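Local coordinates for DUF1904 domain-containing protein (Vibrio cholerae O1 biovar eltor str. N16961, PDB 1U9D) that is of unknown function but belongs to the DUF1904 family of the MIF clan, a group that includes tautomerases and macrophage migration inhibitory factor, at residues Pro17-Arg22 and Pro34-Glu39; Arg22-His27 and Phe53-Thr58; Ser42-Ala47 and Gln79-Gln84; Asp83-Val88 and Val105-Leu110. All blocks are in the same frame, centred on the assembly; numbering follows the deposited sequence.

Contact 1. Residues Pro17-Arg22 and Pro34-Glu39; sequences PHLRFR and PTLLNE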
loop_
_atom_site.group_PDB
_atom_site.type_symbol
_atom_site.label_atom_id
_atom_site.label_comp_id
_atom_site.label_asym_id
_atom_site.label_seq_id
_atom_site.Cartn_x
_atom_site.Cartn_y
_atom_site.Cartn_z
ATOM N N PRO A 17 3.716 12.416 5.456
ATOM C CA PRO A 17 3.630 13.726 4.814
ATOM C C PRO A 17 3.281 14.811 5.830
ATOM O O PRO A 17 2.378 14.631 6.636
ATOM C CB PRO A 17 2.492 13.570 3.791
ATOM C CG PRO A 17 1.873 12.231 4.039
ATOM C CD PRO A 17 2.505 11.611 5.233
ATOM N N HIS A 18 4.027 15.898 5.788
ATOM C CA HIS A 18 3.737 17.114 6.513
ATOM C C HIS A 18 3.332 18.155 5.474
ATOM O O HIS A 18 4.147 18.510 4.643
ATOM C CB HIS A 18 4.998 17.589 7.247
ATOM C CG HIS A 18 5.655 16.530 8.079
ATOM N ND1 HIS A 18 5.382 16.356 9.419
ATOM C CD2 HIS A 18 6.566 15.580 7.757
ATOM C CE1 HIS A 18 6.091 15.340 9.883
ATOM N NE2 HIS A 18 6.817 14.853 8.894
ATOM N N LEU A 19 2.086 18.612 5.503
ATOM C CA LEU A 19 1.585 19.582 4.539
ATOM C C LEU A 19 1.666 20.952 5.155
ATOM O O LEU A 19 1.140 21.159 6.256
ATOM C CB LEU A 19 0.148 19.291 4.184
ATOM C CG LEU A 19 -0.018 18.116 3.217
ATOM C CD1 LEU A 19 0.095 16.804 3.948
ATOM C CD2 LEU A 19 -1.353 18.261 2.523
ATOM N N ARG A 20 2.267 21.891 4.439
ATOM C CA ARG A 20 2.415 23.254 4.911
ATOM C C ARG A 20 1.696 24.194 3.956
ATOM O O ARG A 20 1.976 24.179 2.775
ATOM C CB ARG A 20 3.875 23.621 4.999
ATOM C CG ARG A 20 4.623 22.767 5.936
ATOM C CD ARG A 20 6.067 23.168 6.105
ATOM N NE ARG A 20 6.664 22.304 7.106
ATOM C CZ ARG A 20 7.956 22.241 7.382
ATOM N NH1 ARG A 20 8.826 22.981 6.719
ATOM N NH2 ARG A 20 8.362 21.395 8.319
ATOM N N PHE A 21 0.758 24.974 4.477
ATOM C CA PHE A 21 -0.090 25.815 3.675
ATOM C C PHE A 21 0.409 27.232 3.758
ATOM O O PHE A 21 0.448 27.796 4.848
ATOM C CB PHE A 21 -1.516 25.717 4.210
ATOM C CG PHE A 21 -2.140 24.380 3.990
ATOM C CD1 PHE A 21 -2.837 24.117 2.826
ATOM C CD2 PHE A 21 -1.974 23.370 4.909
ATOM C CE1 PHE A 21 -3.393 22.846 2.585
ATOM C CE2 PHE A 21 -2.517 22.103 4.677
ATOM C CZ PHE A 21 -3.241 21.856 3.506
ATOM N N ARG A 22 0.791 27.796 2.622
ATOM C CA ARG A 22 1.358 29.133 2.551
ATOM C C ARG A 22 0.495 29.996 1.643
ATOM O O ARG A 22 0.003 29.515 0.623
ATOM C CB ARG A 22 2.731 29.102 1.902
ATOM C CG ARG A 22 3.715 28.159 2.482
ATOM C CD ARG A 22 5.157 28.572 2.172
ATOM N NE ARG A 22 5.971 27.748 3.007
ATOM C CZ ARG A 22 6.750 28.174 3.971
ATOM N NH1 ARG A 22 6.914 29.465 4.219
ATOM N NH2 ARG A 22 7.395 27.280 4.671
ATOM N N PRO A 34 -9.890 18.765 7.307
ATOM C CA PRO A 34 -10.651 17.518 7.505
ATOM C C PRO A 34 -10.978 16.767 6.230
ATOM O O PRO A 34 -10.899 15.550 6.209
ATOM C CB PRO A 34 -11.963 17.970 8.150
ATOM C CG PRO A 34 -11.749 19.385 8.605
ATOM C CD PRO A 34 -10.601 19.943 7.829
ATOM N N THR A 35 -11.334 17.475 5.172
ATOM C CA THR A 35 -11.657 16.793 3.934
ATOM C C THR A 35 -10.409 16.253 3.250
ATOM O O THR A 35 -10.435 15.173 2.651
ATOM C CB THR A 35 -12.472 17.714 2.994
ATOM O OG1 THR A 35 -11.708 18.872 2.659
ATOM C CG2 THR A 35 -13.659 18.280 3.711
ATOM N N LEU A 36 -9.301 16.985 3.340
ATOM C CA LEU A 36 -8.038 16.490 2.780
ATOM C C LEU A 36 -7.543 15.259 3.499
ATOM O O LEU A 36 -7.044 14.327 2.881
ATOM C CB LEU A 36 -6.938 17.556 2.839
ATOM C CG LEU A 36 -6.517 18.209 1.554
ATOM C CD1 LEU A 36 -5.204 18.956 1.828
ATOM C CD2 LEU A 36 -6.358 17.210 0.450
ATOM N N LEU A 37 -7.640 15.248 4.814
ATOM C CA LEU A 37 -7.201 14.089 5.579
ATOM C C LEU A 37 -7.985 12.833 5.166
ATOM O O LEU A 37 -7.408 11.766 4.957
ATOM C CB LEU A 37 -7.338 14.346 7.091
ATOM C CG LEU A 37 -6.913 13.195 7.981
ATOM C CD1 LEU A 37 -5.503 12.727 7.653
ATOM C CD2 LEU A 37 -7.015 13.608 9.441
ATOM N N ASN A 38 -9.295 12.975 5.017
ATOM C CA ASN A 38 -10.145 11.884 4.581
ATOM C C ASN A 38 -9.694 11.341 3.229
ATOM O O ASN A 38 -9.465 10.138 3.079
ATOM C CB ASN A 38 -11.603 12.334 4.474
ATOM C CG ASN A 38 -12.271 12.516 5.818
ATOM O OD1 ASN A 38 -11.849 11.967 6.828
ATOM N ND2 ASN A 38 -13.340 13.298 5.824
ATOM N N GLU A 39 -9.534 12.231 2.257
ATOM C CA GLU A 39 -9.165 11.815 0.904
ATOM C C GLU A 39 -7.739 11.265 0.778
ATOM O O GLU A 39 -7.533 10.228 0.129
ATOM C CB GLU A 39 -9.431 12.919 -0.132
ATOM C CG GLU A 39 -9.583 12.330 -1.528
ATOM C CD GLU A 39 -10.068 13.295 -2.603
ATOM O OE1 GLU A 39 -10.284 14.492 -2.320
ATOM O OE2 GLU A 39 -10.226 12.836 -3.763
#

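Contact 2. Residues Arg22-His27 and Phe53-Thr58; sequences RAVEAH and FELINT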
loop_
_atom_site.group_PDB
_atom_site.type_symbol
_atom_site.label_atom_id
_atom_site.label_comp_id
_atom_site.label_asym_id
_atom_site.label_seq_id
_atom_site.Cartn_x
_atom_site.Cartn_y
_atom_site.Cartn_z
ATOM N N ARG A 22 0.791 27.796 2.622
ATOM C CA ARG A 22 1.358 29.133 2.551
ATOM C C ARG A 22 0.495 29.996 1.643
ATOM O O ARG A 22 0.003 29.515 0.623
ATOM C CB ARG A 22 2.731 29.102 1.902
ATOM C CG ARG A 22 3.715 28.159 2.482
ATOM C CD ARG A 22 5.157 28.572 2.172
ATOM N NE ARG A 22 5.971 27.748 3.007
ATOM C CZ ARG A 22 6.750 28.174 3.971
ATOM N NH1 ARG A 22 6.914 29.465 4.219
ATOM N NH2 ARG A 22 7.395 27.280 4.671
ATOM N N ALA A 23 0.361 31.276 1.988
ATOM C CA ALA A 23 -0.389 32.234 1.165
ATOM C C ALA A 23 -1.832 31.808 0.924
ATOM O O ALA A 23 -2.398 32.007 -0.154
ATOM C CB ALA A 23 0.349 32.477 -0.165
ATOM N N VAL A 24 -2.430 31.214 1.945
ATOM C CA VAL A 24 -3.807 30.739 1.893
ATOM C C VAL A 24 -4.505 31.301 3.141
ATOM O O VAL A 24 -3.959 31.261 4.234
ATOM C CB VAL A 24 -3.922 29.201 1.923
ATOM C CG1 VAL A 24 -3.603 28.587 0.599
ATOM C CG2 VAL A 24 -3.009 28.622 2.957
ATOM N N GLU A 25 -5.708 31.822 2.984
ATOM C CA GLU A 25 -6.433 32.357 4.121
ATOM C C GLU A 25 -6.733 31.260 5.139
ATOM O O GLU A 25 -7.022 30.134 4.757
ATOM C CB GLU A 25 -7.720 33.018 3.658
ATOM C CG GLU A 25 -8.279 33.979 4.688
ATOM C CD GLU A 25 -9.442 33.392 5.455
ATOM O OE1 GLU A 25 -9.551 33.640 6.685
ATOM O OE2 GLU A 25 -10.252 32.684 4.816
ATOM N N ALA A 26 -6.693 31.628 6.421
ATOM C CA ALA A 26 -6.789 30.685 7.524
ATOM C C ALA A 26 -8.088 29.890 7.473
ATOM O O ALA A 26 -8.082 28.684 7.690
ATOM C CB ALA A 26 -6.668 31.420 8.870
ATOM N N HIS A 27 -9.193 30.556 7.160
ATOM C CA HIS A 27 -10.495 29.894 7.186
ATOM C C HIS A 27 -10.626 28.833 6.102
ATOM O O HIS A 27 -11.263 27.813 6.324
ATOM C CB HIS A 27 -11.651 30.889 7.067
ATOM C CG HIS A 27 -11.707 31.898 8.170
ATOM N ND1 HIS A 27 -11.378 31.603 9.476
ATOM C CD2 HIS A 27 -12.061 33.206 8.157
ATOM C CE1 HIS A 27 -11.518 32.689 10.217
ATOM N NE2 HIS A 27 -11.931 33.674 9.440
ATOM N N PHE A 53 -0.633 18.855 9.327
ATOM C CA PHE A 53 -1.071 19.995 8.546
ATOM C C PHE A 53 -0.659 21.254 9.282
ATOM O O PHE A 53 -0.916 21.383 10.485
ATOM C CB PHE A 53 -2.585 19.968 8.405
ATOM C CG PHE A 53 -3.106 18.723 7.789
ATOM C CD1 PHE A 53 -3.311 18.647 6.432
ATOM C CD2 PHE A 53 -3.382 17.608 8.564
ATOM C CE1 PHE A 53 -3.783 17.479 5.858
ATOM C CE2 PHE A 53 -3.834 16.467 7.994
ATOM C CZ PHE A 53 -4.027 16.397 6.630
ATOM N N GLU A 54 -0.015 22.188 8.586
ATOM C CA GLU A 54 0.486 23.403 9.221
ATOM C C GLU A 54 0.030 24.628 8.419
ATOM O O GLU A 54 0.191 24.656 7.233
ATOM C CB GLU A 54 2.018 23.338 9.269
ATOM C CG GLU A 54 2.716 24.582 9.765
ATOM C CD GLU A 54 4.210 24.380 10.020
ATOM O OE1 GLU A 54 4.847 25.350 10.497
ATOM O OE2 GLU A 54 4.770 23.279 9.756
ATOM N N LEU A 55 -0.537 25.630 9.073
ATOM C CA LEU A 55 -0.795 26.926 8.462
ATOM C C LEU A 55 0.370 27.843 8.810
ATOM O O LEU A 55 0.626 28.072 9.974
ATOM C CB LEU A 55 -2.075 27.523 9.020
ATOM C CG LEU A 55 -2.483 28.926 8.550
ATOM C CD1 LEU A 55 -2.565 28.977 7.048
ATOM C CD2 LEU A 55 -3.794 29.308 9.236
ATOM N N ILE A 56 1.039 28.384 7.793
ATOM C CA ILE A 56 2.276 29.127 7.975
ATOM C C ILE A 56 1.860 30.589 8.050
ATOM O O ILE A 56 1.130 31.041 7.198
ATOM C CB ILE A 56 3.227 28.856 6.777
ATOM C CG1 ILE A 56 3.615 27.378 6.726
ATOM C CG2 ILE A 56 4.467 29.736 6.826
ATOM C CD1 ILE A 56 4.356 26.910 7.910
ATOM N N ASN A 57 2.300 31.339 9.055
ATOM C CA ASN A 57 1.667 32.651 9.270
ATOM C C ASN A 57 2.429 33.909 8.831
ATOM O O ASN A 57 2.444 34.936 9.536
ATOM C CB ASN A 57 1.126 32.740 10.693
ATOM C CG ASN A 57 -0.189 32.020 10.826
ATOM O OD1 ASN A 57 -0.284 30.942 11.440
ATOM N ND2 ASN A 57 -1.219 32.591 10.203
ATOM N N THR A 58 2.949 33.833 7.611
ATOM C CA THR A 58 3.875 34.809 7.059
ATOM C C THR A 58 3.194 35.729 6.058
ATOM O O THR A 58 2.076 35.474 5.604
ATOM C CB THR A 58 5.012 34.089 6.340
ATOM O OG1 THR A 58 4.474 33.167 5.391
ATOM C CG2 THR A 58 5.810 33.201 7.289
#

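Contact 3. Residues Ser42-Ala47 and Gln79-Gln84; sequences SLLSTA and QQTQDQ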
loop_
_atom_site.group_PDB
_atom_site.type_symbol
_atom_site.label_atom_id
_atom_site.label_comp_id
_atom_site.label_asym_id
_atom_site.label_seq_id
_atom_site.Cartn_x
_atom_site.Cartn_y
_atom_site.Cartn_z
ATOM N N SER A 42 -7.224 7.705 2.598
ATOM C CA SER A 42 -7.827 6.692 1.729
ATOM C C SER A 42 -6.968 6.407 0.509
ATOM O O SER A 42 -6.663 5.250 0.189
ATOM C CB SER A 42 -9.187 7.167 1.219
ATOM O OG SER A 42 -10.104 7.316 2.272
ATOM N N LEU A 43 -6.596 7.473 -0.183
ATOM C CA LEU A 43 -5.804 7.354 -1.391
ATOM C C LEU A 43 -4.491 6.616 -1.166
ATOM O O LEU A 43 -4.123 5.787 -1.971
ATOM C CB LEU A 43 -5.509 8.722 -1.961
ATOM C CG LEU A 43 -4.709 8.673 -3.251
ATOM C CD1 LEU A 43 -5.613 8.192 -4.394
ATOM C CD2 LEU A 43 -4.089 10.012 -3.534
ATOM N N LEU A 44 -3.800 6.926 -0.076
ATOM C CA LEU A 44 -2.459 6.417 0.183
ATOM C C LEU A 44 -2.440 5.209 1.103
ATOM O O LEU A 44 -1.371 4.642 1.350
ATOM C CB LEU A 44 -1.593 7.523 0.762
ATOM C CG LEU A 44 -1.622 8.763 -0.124
ATOM C CD1 LEU A 44 -0.837 9.867 0.506
ATOM C CD2 LEU A 44 -1.121 8.477 -1.568
ATOM N N SER A 45 -3.623 4.829 1.581
ATOM C CA SER A 45 -3.821 3.686 2.467
ATOM C C SER A 45 -2.915 3.828 3.674
ATOM O O SER A 45 -2.248 2.905 4.092
ATOM C CB SER A 45 -3.602 2.377 1.700
ATOM O OG SER A 45 -4.561 2.280 0.653
ATOM N N THR A 46 -2.904 5.029 4.229
ATOM C CA THR A 46 -2.018 5.370 5.321
ATOM C C THR A 46 -2.855 5.804 6.537
ATOM O O THR A 46 -3.963 6.329 6.402
ATOM C CB THR A 46 -1.047 6.467 4.823
ATOM O OG1 THR A 46 0.026 5.850 4.081
ATOM C CG2 THR A 46 -0.342 7.189 5.968
ATOM N N ALA A 47 -2.324 5.561 7.725
ATOM C CA ALA A 47 -3.010 5.935 8.951
ATOM C C ALA A 47 -3.287 7.434 8.950
ATOM O O ALA A 47 -2.458 8.199 8.552
ATOM C CB ALA A 47 -2.150 5.567 10.163
ATOM N N GLN A 79 6.606 8.760 -8.823
ATOM C CA GLN A 79 6.042 9.879 -9.574
ATOM C C GLN A 79 4.545 9.816 -9.788
ATOM O O GLN A 79 3.862 10.821 -9.669
ATOM C CB GLN A 79 6.690 9.988 -10.956
ATOM C CG GLN A 79 6.302 11.268 -11.703
ATOM C CD GLN A 79 6.963 12.515 -11.127
ATOM O OE1 GLN A 79 8.140 12.490 -10.755
ATOM N NE2 GLN A 79 6.207 13.585 -11.023
ATOM N N GLN A 80 4.029 8.647 -10.163
ATOM C CA GLN A 80 2.615 8.530 -10.464
ATOM C C GLN A 80 1.746 8.794 -9.230
ATOM O O GLN A 80 0.715 9.426 -9.334
ATOM C CB GLN A 80 2.281 7.142 -11.027
ATOM C CG GLN A 80 0.848 7.058 -11.493
ATOM C CD GLN A 80 0.486 8.232 -12.373
ATOM O OE1 GLN A 80 1.208 8.522 -13.337
ATOM N NE2 GLN A 80 -0.616 8.933 -12.042
ATOM N N THR A 81 2.169 8.314 -8.071
ATOM C CA THR A 81 1.438 8.577 -6.833
ATOM C C THR A 81 1.501 10.047 -6.442
ATOM O O THR A 81 0.494 10.654 -6.064
ATOM C CB THR A 81 1.984 7.685 -5.747
ATOM O OG1 THR A 81 1.832 6.322 -6.174
ATOM C CG2 THR A 81 1.163 7.773 -4.455
ATOM N N GLN A 82 2.696 10.603 -6.538
ATOM C CA GLN A 82 2.930 12.016 -6.284
ATOM C C GLN A 82 2.004 12.858 -7.156
ATOM O O GLN A 82 1.376 13.790 -6.704
ATOM C CB GLN A 82 4.417 12.324 -6.552
ATOM C CG GLN A 82 4.832 13.771 -6.367
ATOM C CD GLN A 82 6.310 13.969 -6.652
ATOM O OE1 GLN A 82 7.161 13.657 -5.808
ATOM N NE2 GLN A 82 6.625 14.459 -7.847
ATOM N N ASP A 83 1.897 12.507 -8.427
ATOM C CA ASP A 83 1.001 13.220 -9.325
ATOM C C ASP A 83 -0.459 13.182 -8.873
ATOM O O ASP A 83 -1.174 14.169 -9.012
ATOM C CB ASP A 83 1.023 12.620 -10.740
ATOM C CG ASP A 83 2.355 12.739 -11.449
ATOM O OD1 ASP A 83 3.284 13.495 -11.062
ATOM O OD2 ASP A 83 2.560 12.054 -12.486
ATOM N N GLN A 84 -0.917 12.027 -8.383
ATOM C CA GLN A 84 -2.291 11.894 -7.893
ATOM C C GLN A 84 -2.553 12.738 -6.661
ATOM O O GLN A 84 -3.618 13.342 -6.507
ATOM C CB GLN A 84 -2.602 10.424 -7.598
ATOM C CG GLN A 84 -3.083 9.662 -8.824
ATOM C CD GLN A 84 -4.589 9.586 -8.855
ATOM O OE1 GLN A 84 -5.199 8.801 -8.103
ATOM N NE2 GLN A 84 -5.205 10.436 -9.669
#

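Contact 4. Residues Asp83-Val88 and Val105-Leu110; sequences DQIAQV and VVFIPL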
loop_
_atom_site.group_PDB
_atom_site.type_symbol
_atom_site.label_atom_id
_atom_site.label_comp_id
_atom_site.label_asym_id
_atom_site.label_seq_id
_atom_site.Cartn_x
_atom_site.Cartn_y
_atom_site.Cartn_z
ATOM N N ASP A 83 1.897 12.507 -8.427
ATOM C CA ASP A 83 1.001 13.220 -9.325
ATOM C C ASP A 83 -0.459 13.182 -8.873
ATOM O O ASP A 83 -1.174 14.169 -9.012
ATOM C CB ASP A 83 1.023 12.620 -10.740
ATOM C CG ASP A 83 2.355 12.739 -11.449
ATOM O OD1 ASP A 83 3.284 13.495 -11.062
ATOM O OD2 ASP A 83 2.560 12.054 -12.486
ATOM N N GLN A 84 -0.917 12.027 -8.383
ATOM C CA GLN A 84 -2.291 11.894 -7.893
ATOM C C GLN A 84 -2.553 12.738 -6.661
ATOM O O GLN A 84 -3.618 13.342 -6.507
ATOM C CB GLN A 84 -2.602 10.424 -7.598
ATOM C CG GLN A 84 -3.083 9.662 -8.824
ATOM C CD GLN A 84 -4.589 9.586 -8.855
ATOM O OE1 GLN A 84 -5.199 8.801 -8.103
ATOM N NE2 GLN A 84 -5.205 10.436 -9.669
ATOM N N ILE A 85 -1.562 12.796 -5.777
ATOM C CA ILE A 85 -1.693 13.593 -4.570
ATOM C C ILE A 85 -1.820 15.044 -4.907
ATOM O O ILE A 85 -2.624 15.752 -4.311
ATOM C CB ILE A 85 -0.511 13.379 -3.615
ATOM C CG1 ILE A 85 -0.484 11.955 -3.104
ATOM C CG2 ILE A 85 -0.607 14.360 -2.437
ATOM C CD1 ILE A 85 0.852 11.559 -2.546
ATOM N N ALA A 86 -0.976 15.508 -5.819
ATOM C CA ALA A 86 -1.032 16.866 -6.274
ATOM C C ALA A 86 -2.417 17.154 -6.832
ATOM O O ALA A 86 -2.979 18.210 -6.594
ATOM C CB ALA A 86 0.024 17.106 -7.329
ATOM N N GLN A 87 -2.968 16.218 -7.578
ATOM C CA GLN A 87 -4.301 16.433 -8.154
ATOM C C GLN A 87 -5.411 16.515 -7.090
ATOM O O GLN A 87 -6.279 17.381 -7.186
ATOM C CB GLN A 87 -4.610 15.399 -9.228
ATOM C CG GLN A 87 -5.735 15.794 -10.210
ATOM C CD GLN A 87 -5.412 17.061 -11.012
ATOM O OE1 GLN A 87 -4.582 17.024 -11.929
ATOM N NE2 GLN A 87 -6.050 18.187 -10.651
ATOM N N VAL A 88 -5.350 15.681 -6.056
ATOM C CA VAL A 88 -6.326 15.732 -4.949
ATOM C C VAL A 88 -6.306 17.072 -4.197
ATOM O O VAL A 88 -7.342 17.706 -3.977
ATOM C CB VAL A 88 -6.094 14.599 -3.934
ATOM C CG1 VAL A 88 -6.942 14.829 -2.650
ATOM C CG2 VAL A 88 -6.392 13.249 -4.564
ATOM N N VAL A 105 1.780 23.100 -5.746
ATOM C CA VAL A 105 1.975 22.033 -4.755
ATOM C C VAL A 105 3.402 21.590 -4.980
ATOM O O VAL A 105 3.764 21.221 -6.103
ATOM C CB VAL A 105 1.041 20.845 -4.963
ATOM C CG1 VAL A 105 1.387 19.737 -3.964
ATOM C CG2 VAL A 105 -0.443 21.226 -4.832
ATOM N N VAL A 106 4.235 21.630 -3.958
ATOM C CA VAL A 106 5.651 21.306 -4.149
ATOM C C VAL A 106 6.054 20.212 -3.161
ATOM O O VAL A 106 5.779 20.343 -1.978
ATOM C CB VAL A 106 6.550 22.571 -3.956
ATOM C CG1 VAL A 106 6.494 23.096 -2.615
ATOM C CG2 VAL A 106 8.001 22.251 -4.265
ATOM N N PHE A 107 6.683 19.150 -3.632
ATOM C CA PHE A 107 7.074 18.062 -2.766
ATOM C C PHE A 107 8.561 18.200 -2.459
ATOM O O PHE A 107 9.356 18.437 -3.351
ATOM C CB PHE A 107 6.760 16.736 -3.455
ATOM C CG PHE A 107 5.296 16.483 -3.650
ATOM C CD1 PHE A 107 4.597 15.659 -2.788
ATOM C CD2 PHE A 107 4.609 17.049 -4.707
ATOM C CE1 PHE A 107 3.240 15.446 -2.972
ATOM C CE2 PHE A 107 3.265 16.832 -4.884
ATOM C CZ PHE A 107 2.578 16.017 -4.000
ATOM N N ILE A 108 8.939 18.077 -1.197
ATOM C CA ILE A 108 10.326 18.143 -0.815
ATOM C C ILE A 108 10.679 16.816 -0.149
ATOM O O ILE A 108 10.090 16.482 0.841
ATOM C CB ILE A 108 10.575 19.333 0.109
ATOM C CG1 ILE A 108 10.370 20.651 -0.677
ATOM C CG2 ILE A 108 11.998 19.286 0.676
ATOM C CD1 ILE A 108 9.962 21.791 0.165
ATOM N N PRO A 109 11.591 16.053 -0.741
ATOM C CA PRO A 109 12.003 14.757 -0.192
ATOM C C PRO A 109 12.859 14.889 1.065
ATOM O O PRO A 109 13.784 15.684 1.108
ATOM C CB PRO A 109 12.832 14.160 -1.333
ATOM C CG PRO A 109 13.434 15.332 -1.970
ATOM C CD PRO A 109 12.304 16.333 -1.998
ATOM N N LEU A 110 12.512 14.123 2.095
ATOM C CA LEU A 110 13.303 13.966 3.296
ATOM C C LEU A 110 13.917 12.568 3.250
ATOM O O LEU A 110 13.325 11.637 2.702
ATOM C CB LEU A 110 12.419 14.044 4.527
ATOM C CG LEU A 110 11.685 15.371 4.767
ATOM C CD1 LEU A 110 10.678 15.218 5.881
ATOM C CD2 LEU A 110 12.690 16.459 5.100
#

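Contact 1. Residues Pro17-Arg22 and Pro34-Glu39
The ring of Phe-21 meets the segment Pro34-Glu39 through its rim and not through a face: CD1 of Leu-36 lies in the ring plane, 3.9 Å from CZ, the ring atom farthest from the backbone. The two side chains approach from opposite directions, the phenyl from the sheet and the leucine from the helix, so a methyl group and the outer end of an aromatic ring abut across the interface. Neither face of the ring is used by Pro34-Glu39.

The same methyl does double duty. CD1 of Leu-36 also reaches CD2 of Leu-19 at 4.0 Å, fitting against two sheet residues that are two positions apart and therefore project from the same side of the strand. Both side chains leave the strand on the helix side; with CG opposite the carbonyl carbon (chi1 -77° and -68°) their ends converge on that methyl. Leu-36 itself departs from a staggered chi1 (-108°). Its neighbourhood is dense, for Leu-36 also packs on Val-88 and Gln-92 of helix 79-97, while Leu-19 rests on Ile-89 of that helix.

All three touching residues are buried and the contact is purely apolar, with no hydrogen bond across it and backbones far apart: the nearest CA atoms, of Leu-19 and Leu-36, stand 10.3 Å from each other. It illustrates how a helix covers a sheet within a beta-alpha-beta unit, here strand 18-22, helix 26-44 and strand 52-55, as expected for the MIF-like fold.

Contact 2. Residues Arg22-His27 and Phe53-Thr58
Arg-22 and Ile-56 meet by aliphatic packing on a charged, flat group. The isoleucine lies over one face of the guanidinium, with CG1 4.2 Å above the plane and over its centre, while CG2 makes the closest approach, 3.6 Å from NH1. The arginine chain is extended from CG to NE, which carries its planar end across to Ile-56. The polar rim of the group has its own partner: NE forms a salt bridge with Glu-71 on the neighbouring strand 69-74, which helps fix the plane against which Ile-56 packs.

Apolar contacts gather round the branched end of Leu-55. With CG opposite the backbone N (chi1 177°), that end is carried toward Val-24 and Ala-26, and the two methyls divide the work: CD2 sits 3.6 Å from CB of Ala-26, and CD1 is 4.1 Å from CG2 of Val-24 as the two side chains run past each other in opposite directions.

One hydrogen bond shapes the Arg22-His27 segment itself. Glu-25 is the N-cap, and its OE1 accepts from His-27 N at 3.1 Å, with the donor arriving 63° out of the carboxylate plane.

The contact thus lies where the chain leaves strand 18-22 and turns into helix 26-44, beside the C-terminal end of the parallel strand 52-55 and the residues just after it; Val-29 of that helix touches both Val-24 and Leu-55.

Contact 3. Residues Ser42-Ala47 and Gln79-Gln84
A Schellman motif terminates helix 26-44 here, and the leucines just before its turn, Leu-43 and Leu-44, pack against Gln-84 and Thr-81 in the first turns of helix 79-97. Ser-45, with positive phi, is the C-prime residue of the motif: Thr-46 N reaches back to Ser-41 O, and Ser-45 N makes a weak bond to Ser-42 O at 3.4 Å.

Across the interface the shortest approach is methyl to methyl, CD2 of Leu-44 to CG2 of Thr-81 at 3.7 Å. Thr-81 places CG2 opposite its backbone N and its hydroxyl opposite the carbonyl carbon (chi1 -59°), so that the apolar branch serves the helix pair. The Thr-81 side chain is also about 4 Å from a bound phosphate ion, probably taken up from the crystallisation liquor. The second pair is mixed in character: CD1 of Leu-43 lies 3.8 Å from OE1 of Gln-84, whose chain bends at chi2 (-97°) and meets the leucine obliquely. Leu-43 packs further on Ile-85 and Val-88.

On another side of helix 79-97, Gln-79 NE2 donates to Asp-83 OD1 at 2.9 Å with an N-H...O angle of 154°, reaching the syn side of the carboxylate slightly out of its plane. This bond links successive turns near the start of that helix.

Ser-45 packs on Ile-28 of the second subunit, which puts the turn at the dimer interface. The end of one helix beside the start of the next is consistent with the antiparallel helix pair of the MIF-like fold.

Contact 4. Residues Asp83-Val88 and Val105-Leu110
The carbonyl oxygen of Ala-86 accepts a hydrogen bond from Thr-90 OG1 in the next turn of its own helix, and CG2 of Val-105 approaches the same oxygen to 4.3 Å. Within the same helix Val-88 N bonds to Gln-84 O at 2.9 Å.

Phe-107 makes the largest single contribution to the packing. Its ring is turned edge-on to the helix: CG2 of Ile-85 lies in the ring plane, 3.9 Å from CZ, and the backbone N of Ala-86 is also near that plane. CB of Ala-86 comes within 4.1 Å of CE2 of Phe-107. CA of Ala-86 and CA of Val-105 are the nearest such pair, 6.2 Å apart, as may be expected where the helix presents only a methyl.

Helix 79-97 and strand 104-109 are successive elements of the second beta-alpha-beta unit, which begins with strand 69-74. The axes of 83-88 and 105-109 run at 141°, antiparallel but well inclined, and come within 9.3 Å.

On the same side of the sheet the Phe-107 ring also meets that of Trp-74, with planes at about 45°, and touches Val-72 and Gln-82.

Overall arrangement
Two beta-alpha-beta units share one four-stranded sheet, and the contacts sample both. Contacts 1 and 2 belong to the first unit and share Arg-22; contact 4 belongs to the second, and contact 3 joins the helices of the two. Contact 1 is fully buried and purely apolar. Contact 2 lies at the surface, about 23 Å from contact 3 between centres. Contacts 3 and 4 are partly buried and share Asp-83 and Gln-84, with Leu-44 CD2 meeting Ile-85 CD1 at 3.8 Å between them. Val-88 touches Leu-36, tying contact 4 to contact 1. None has a hydrogen bond across it; charge enters only at contact 2, through Arg-22, and an amide oxygen at contact 3.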